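Local coordinates for protein enoyl-CoA hydratase/isomerase (Mycobacterium abscessus, PDB 3QXZ) that probably catalyses the hydration or double-bond isomerisation of enoyl-CoA thioesters, as a member of the enoyl-CoA hydratase/isomerase (crotonase) family, at residues 36-48 / 89-101. Sequence-based numbering, arbitrary orientation.
With K (potassium ion), chain D; EDO (1,2-ethanediol), chain I.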
loop_
_atom_site.group_PDB
_atom_site.type_symbol
_atom_site.label_atom_id
_atom_site.label_comp_id
_atom_site.label_asym_id
_atom_site.label_seq_id
_atom_site.Cartn_x
_atom_site.Cartn_y
_atom_site.Cartn_z
ATOM N N GLY A 36 13.650 -13.593 21.965
ATOM C CA GLY A 36 12.669 -13.981 20.924
ATOM C C GLY A 36 11.800 -15.155 21.339
ATOM O O GLY A 36 10.584 -15.165 21.091
ATOM N N ARG A 37 12.411 -16.148 21.995
ATOM C CA ARG A 37 11.674 -17.298 22.528
ATOM C C ARG A 37 10.636 -16.856 23.544
ATOM O O ARG A 37 9.483 -17.292 23.487
ATOM C CB ARG A 37 12.628 -18.280 23.206
ATOM C CG ARG A 37 13.545 -19.000 22.246
ATOM C CD ARG A 37 14.401 -19.988 23.018
ATOM N NE ARG A 37 15.419 -20.585 22.157
ATOM C CZ ARG A 37 16.676 -20.802 22.528
ATOM N NH1 ARG A 37 17.083 -20.441 23.734
ATOM N NH2 ARG A 37 17.536 -21.352 21.686
ATOM N N GLN A 38 11.054 -15.989 24.466
ATOM C CA GLN A 38 10.147 -15.481 25.508
ATOM C C GLN A 38 9.016 -14.617 24.938
ATOM O O GLN A 38 7.883 -14.703 25.417
ATOM C CB GLN A 38 10.915 -14.737 26.599
ATOM C CG GLN A 38 11.768 -15.708 27.435
ATOM C CD GLN A 38 12.341 -15.111 28.693
ATOM O OE1 GLN A 38 11.811 -14.155 29.258
ATOM N NE2 GLN A 38 13.427 -15.710 29.166
ATOM N N LEU A 39 9.315 -13.806 23.922
ATOM C CA LEU A 39 8.302 -12.925 23.355
ATOM C C LEU A 39 7.239 -13.743 22.632
ATOM O O LEU A 39 6.040 -13.466 22.760
ATOM C CB LEU A 39 8.947 -11.869 22.444
ATOM C CG LEU A 39 7.989 -10.888 21.754
ATOM C CD1 LEU A 39 7.095 -10.159 22.776
ATOM C CD2 LEU A 39 8.744 -9.887 20.893
ATOM N N GLY A 40 7.655 -14.751 21.879
ATOM C CA GLY A 40 6.709 -15.627 21.205
ATOM C C GLY A 40 5.821 -16.350 22.206
ATOM O O GLY A 40 4.603 -16.427 22.033
ATOM N N ALA A 41 6.432 -16.874 23.274
ATOM C CA ALA A 41 5.673 -17.583 24.309
ATOM C C ALA A 41 4.671 -16.663 24.987
ATOM O O ALA A 41 3.551 -17.081 25.263
ATOM C CB ALA A 41 6.619 -18.194 25.345
ATOM N N ALA A 42 5.072 -15.417 25.241
ATOM C CA ALA A 42 4.186 -14.435 25.873
ATOM C C ALA A 42 3.031 -14.070 24.942
ATOM O O ALA A 42 1.887 -14.002 25.381
ATOM C CB ALA A 42 4.946 -13.183 26.287
ATOM N N TYR A 43 3.314 -13.838 23.662
ATOM C CA TYR A 43 2.240 -13.585 22.691
ATOM C C TYR A 43 1.199 -14.707 22.728
ATOM O O TYR A 43 0.001 -14.447 22.746
ATOM C CB TYR A 43 2.797 -13.456 21.277
ATOM C CG TYR A 43 3.323 -12.095 20.917
ATOM C CD1 TYR A 43 2.843 -10.936 21.530
ATOM C CD2 TYR A 43 4.291 -11.965 19.935
ATOM C CE1 TYR A 43 3.309 -9.677 21.155
ATOM C CE2 TYR A 43 4.780 -10.702 19.565
ATOM C CZ TYR A 43 4.285 -9.575 20.194
ATOM O OH TYR A 43 4.729 -8.320 19.824
ATOM N N GLN A 44 1.649 -15.961 22.722
ATOM C CA GLN A 44 0.709 -17.074 22.686
ATOM C C GLN A 44 -0.147 -17.147 23.959
ATOM O O GLN A 44 -1.378 -17.282 23.897
ATOM C CB GLN A 44 1.425 -18.408 22.454
ATOM C CG GLN A 44 0.428 -19.573 22.273
ATOM C CD GLN A 44 -0.423 -19.390 21.029
ATOM O OE1 GLN A 44 0.080 -19.465 19.905
ATOM N NE2 GLN A 44 -1.726 -19.137 21.222
ATOM N N ARG A 45 0.494 -17.024 25.117
ATOM C CA ARG A 45 -0.219 -17.108 26.389
ATOM C C ARG A 45 -1.206 -15.951 26.533
ATOM O O ARG A 45 -2.347 -16.155 26.953
ATOM C CB ARG A 45 0.793 -17.132 27.545
ATOM C CG ARG A 45 0.151 -17.056 28.916
ATOM C CD ARG A 45 1.182 -17.227 30.032
ATOM N NE ARG A 45 2.386 -16.438 29.792
ATOM C CZ ARG A 45 2.485 -15.122 29.977
ATOM N NH1 ARG A 45 1.440 -14.416 30.413
ATOM N NH2 ARG A 45 3.637 -14.514 29.711
ATOM N N LEU A 46 -0.769 -14.739 26.181
ATOM C CA LEU A 46 -1.614 -13.564 26.320
ATOM C C LEU A 46 -2.769 -13.617 25.330
ATOM O O LEU A 46 -3.883 -13.191 25.649
ATOM C CB LEU A 46 -0.793 -12.269 26.169
ATOM C CG LEU A 46 0.246 -12.030 27.273
ATOM C CD1 LEU A 46 1.135 -10.864 26.891
ATOM C CD2 LEU A 46 -0.425 -11.794 28.621
ATOM N N ASP A 47 -2.520 -14.146 24.134
ATOM C CA ASP A 47 -3.599 -14.312 23.169
ATOM C C ASP A 47 -4.679 -15.240 23.721
ATOM O O ASP A 47 -5.880 -14.964 23.578
ATOM C CB ASP A 47 -3.083 -14.824 21.816
ATOM C CG ASP A 47 -4.071 -14.599 20.686
ATOM O OD1 ASP A 47 -4.801 -13.589 20.709
ATOM O OD2 ASP A 47 -4.091 -15.420 19.764
ATOM N N ASP A 48 -4.247 -16.316 24.380
ATOM C CA ASP A 48 -5.159 -17.309 24.927
ATOM C C ASP A 48 -5.908 -16.838 26.171
ATOM O O ASP A 48 -6.967 -17.386 26.482
ATOM C CB ASP A 48 -4.400 -18.601 25.223
ATOM C CG ASP A 48 -3.929 -19.294 23.965
ATOM O OD1 ASP A 48 -4.479 -19.002 22.878
ATOM O OD2 ASP A 48 -3.012 -20.137 24.065
ATOM N N PRO A 89 12.572 -15.354 14.452
ATOM C CA PRO A 89 12.858 -15.833 15.821
ATOM C C PRO A 89 11.748 -15.556 16.841
ATOM O O PRO A 89 11.884 -15.922 18.018
ATOM C CB PRO A 89 14.100 -15.042 16.192
ATOM C CG PRO A 89 13.940 -13.754 15.465
ATOM C CD PRO A 89 13.360 -14.151 14.133
ATOM N N VAL A 90 10.650 -14.942 16.409
ATOM C CA VAL A 90 9.504 -14.729 17.288
ATOM C C VAL A 90 8.301 -15.399 16.651
ATOM O O VAL A 90 7.853 -14.973 15.573
ATOM C CB VAL A 90 9.238 -13.233 17.532
ATOM C CG1 VAL A 90 7.955 -13.044 18.338
ATOM C CG2 VAL A 90 10.419 -12.596 18.236
ATOM N N GLN A 91 7.809 -16.453 17.286
ATOM C CA GLN A 91 6.683 -17.226 16.791
ATOM C C GLN A 91 5.796 -17.577 17.986
ATOM O O GLN A 91 6.289 -18.041 19.018
ATOM C CB GLN A 91 7.177 -18.491 16.074
ATOM C CG GLN A 91 8.009 -18.172 14.823
ATOM C CD GLN A 91 8.509 -19.407 14.105
ATOM O OE1 GLN A 91 7.757 -20.353 13.877
ATOM N NE2 GLN A 91 9.782 -19.397 13.725
ATOM N N PRO A 92 4.480 -17.323 17.885
ATOM C CA PRO A 92 3.786 -16.724 16.746
ATOM C C PRO A 92 4.133 -15.252 16.584
ATOM O O PRO A 92 4.600 -14.596 17.547
ATOM C CB PRO A 92 2.315 -16.843 17.144
ATOM C CG PRO A 92 2.335 -16.783 18.623
ATOM C CD PRO A 92 3.556 -17.600 18.993
ATOM N N ALA A 93 3.897 -14.743 15.384
ATOM C CA ALA A 93 4.056 -13.309 15.086
ATOM C C ALA A 93 2.817 -12.601 15.639
ATOM O O ALA A 93 1.733 -13.182 15.734
ATOM C CB ALA A 93 4.147 -13.088 13.607
ATOM N N ALA A 94 2.963 -11.331 15.983
ATOM C CA ALA A 94 1.843 -10.575 16.541
ATOM C C ALA A 94 0.625 -10.597 15.607
ATOM O O ALA A 94 -0.522 -10.652 16.089
ATOM C CB ALA A 94 2.276 -9.152 16.852
ATOM N N PHE A 95 0.866 -10.556 14.289
ATOM C CA PHE A 95 -0.234 -10.501 13.319
ATOM C C PHE A 95 -0.976 -11.846 13.158
ATOM O O PHE A 95 -1.967 -11.893 12.430
ATOM C CB PHE A 95 0.239 -9.935 11.954
ATOM C CG PHE A 95 1.285 -10.759 11.291
ATOM C CD1 PHE A 95 0.951 -11.937 10.620
ATOM C CD2 PHE A 95 2.621 -10.360 11.337
ATOM C CE1 PHE A 95 1.942 -12.734 10.022
ATOM C CE2 PHE A 95 3.619 -11.139 10.735
ATOM C CZ PHE A 95 3.288 -12.314 10.086
ATOM N N GLU A 96 -0.513 -12.901 13.837
ATOM C CA GLU A 96 -1.194 -14.193 13.827
ATOM C C GLU A 96 -2.191 -14.317 14.973
ATOM O O GLU A 96 -2.964 -15.282 15.020
ATOM C CB GLU A 96 -0.163 -15.334 13.909
ATOM C CG GLU A 96 0.615 -15.479 12.603
ATOM C CD GLU A 96 1.796 -16.446 12.623
ATOM O OE1 GLU A 96 2.437 -16.644 13.659
ATOM O OE2 GLU A 96 2.125 -16.976 11.536
ATOM N N LEU A 97 -2.176 -13.362 15.902
ATOM C CA LEU A 97 -3.004 -13.450 17.125
ATOM C C LEU A 97 -4.435 -12.964 16.902
ATOM O O LEU A 97 -4.709 -12.207 15.968
ATOM C CB LEU A 97 -2.382 -12.601 18.243
ATOM C CG LEU A 97 -0.903 -12.849 18.555
ATOM C CD1 LEU A 97 -0.481 -11.964 19.728
ATOM C CD2 LEU A 97 -0.587 -14.333 18.792
ATOM N N ARG A 98 -5.342 -13.377 17.786
ATOM C CA ARG A 98 -6.687 -12.794 17.808
ATOM C C ARG A 98 -6.687 -11.435 18.525
ATOM O O ARG A 98 -7.552 -10.597 18.274
ATOM C CB ARG A 98 -7.651 -13.763 18.492
ATOM C CG ARG A 98 -7.728 -15.113 17.798
ATOM C CD ARG A 98 -8.504 -16.143 18.602
ATOM N NE ARG A 98 -8.010 -16.267 19.973
ATOM C CZ ARG A 98 -7.020 -17.073 20.346
ATOM N NH1 ARG A 98 -6.404 -17.839 19.457
ATOM N NH2 ARG A 98 -6.642 -17.113 21.617
ATOM N N THR A 99 -5.690 -11.211 19.367
ATOM C CA THR A 99 -5.605 -10.029 20.225
ATOM C C THR A 99 -4.854 -8.907 19.536
ATOM O O THR A 99 -3.744 -9.127 19.075
ATOM C CB THR A 99 -4.892 -10.397 21.544
ATOM O OG1 THR A 99 -5.606 -11.481 22.161
ATOM C CG2 THR A 99 -4.789 -9.223 22.518
ATOM N N PRO A 100 -5.426 -7.685 19.503
ATOM C CA PRO A 100 -4.707 -6.537 18.946
ATOM C C PRO A 100 -3.391 -6.276 19.667
ATOM O O PRO A 100 -3.298 -6.444 20.903
ATOM C CB PRO A 100 -5.680 -5.374 19.179
ATOM C CG PRO A 100 -7.038 -6.021 19.108
ATOM C CD PRO A 100 -6.826 -7.339 19.831
ATOM N N VAL A 101 -2.385 -5.878 18.881
ATOM C CA VAL A 101 -1.050 -5.587 19.402
ATOM C C VAL A 101 -0.651 -4.195 18.934
ATOM O O VAL A 101 -0.656 -3.918 17.722
ATOM C CB VAL A 101 -0.020 -6.634 18.907
ATOM C CG1 VAL A 101 1.391 -6.238 19.344
ATOM C CG2 VAL A 101 -0.356 -8.025 19.476
HETATM K K K D . -6.479 -12.504 24.713
HETATM C C1 EDO I . -1.501 -17.793 17.209
HETATM O O1 EDO I . -0.973 -19.118 17.358
HETATM C C2 EDO I . -2.965 -17.769 17.629
HETATM O O2 EDO I . -3.060 -17.742 19.062
HETATM O O HOH W 1 9.421 -17.321 19.606
HETATM O O HOH W 2 -8.981 -13.322 24.010
#
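Tyr43 leaves the helix pointing at the 89-101 loop and packs against Leu97, Pro92, Ala94 and Val101. Its CB lies 3.9 Å from Leu97 CD1, and the same methyl continues beside CG and CD1, the two side chains crossing at nearly a right angle. CD2 comes to 3.6 Å from Pro92 O, at the ring edge, a buried carbonyl without a hydrogen-bonding partner in the model. CE2 and CZ rest near the methyl of Ala94, whose CA lies over one face of the ring, while Leu39 CD1 of the same helix lies over the opposite face. The hydroxyl ends near both Ala94 CB and Val101 CG1, the latter 4.0 Å from OH. In the crotonase fold seen here, this joins helix 33-48 to the connection between strands 54-59 and 101-105. Toward Gly36, Gly40 CA makes a CA-H...O contact of 3.3 Å with Gln91 O, just before the cis peptide bond to Pro92, and a water links Gly36 O to Gln91 N. A chi1 of -162° swings the Asp47 carboxylate away from its own backbone N and onto the loop: OD1 receives Thr99 OG1 at 2.7 Å on its anti lone pair, and OD2 takes Arg98 N on its syn side, somewhat out of the carboxylate plane, in a nearly straight bond (165°). Asp47 OD2 also accepts a 2.6 Å hydrogen bond from O2 of a 1,2-ethanediol, probably from the crystallisation liquor. In the conformer modelled here it lies above one face of the Arg98 guanidinium, a purely electrostatic pairing, whereas Asp48 OD1 forms a salt bridge with Arg98 NH2 in the guanidinium plane at 3.1 Å. Thr99 OG1 also binds a potassium ion at 2.9 Å, with the carbonyl oxygens of Leu46, Asp47, Asp49 and Val52 and a water.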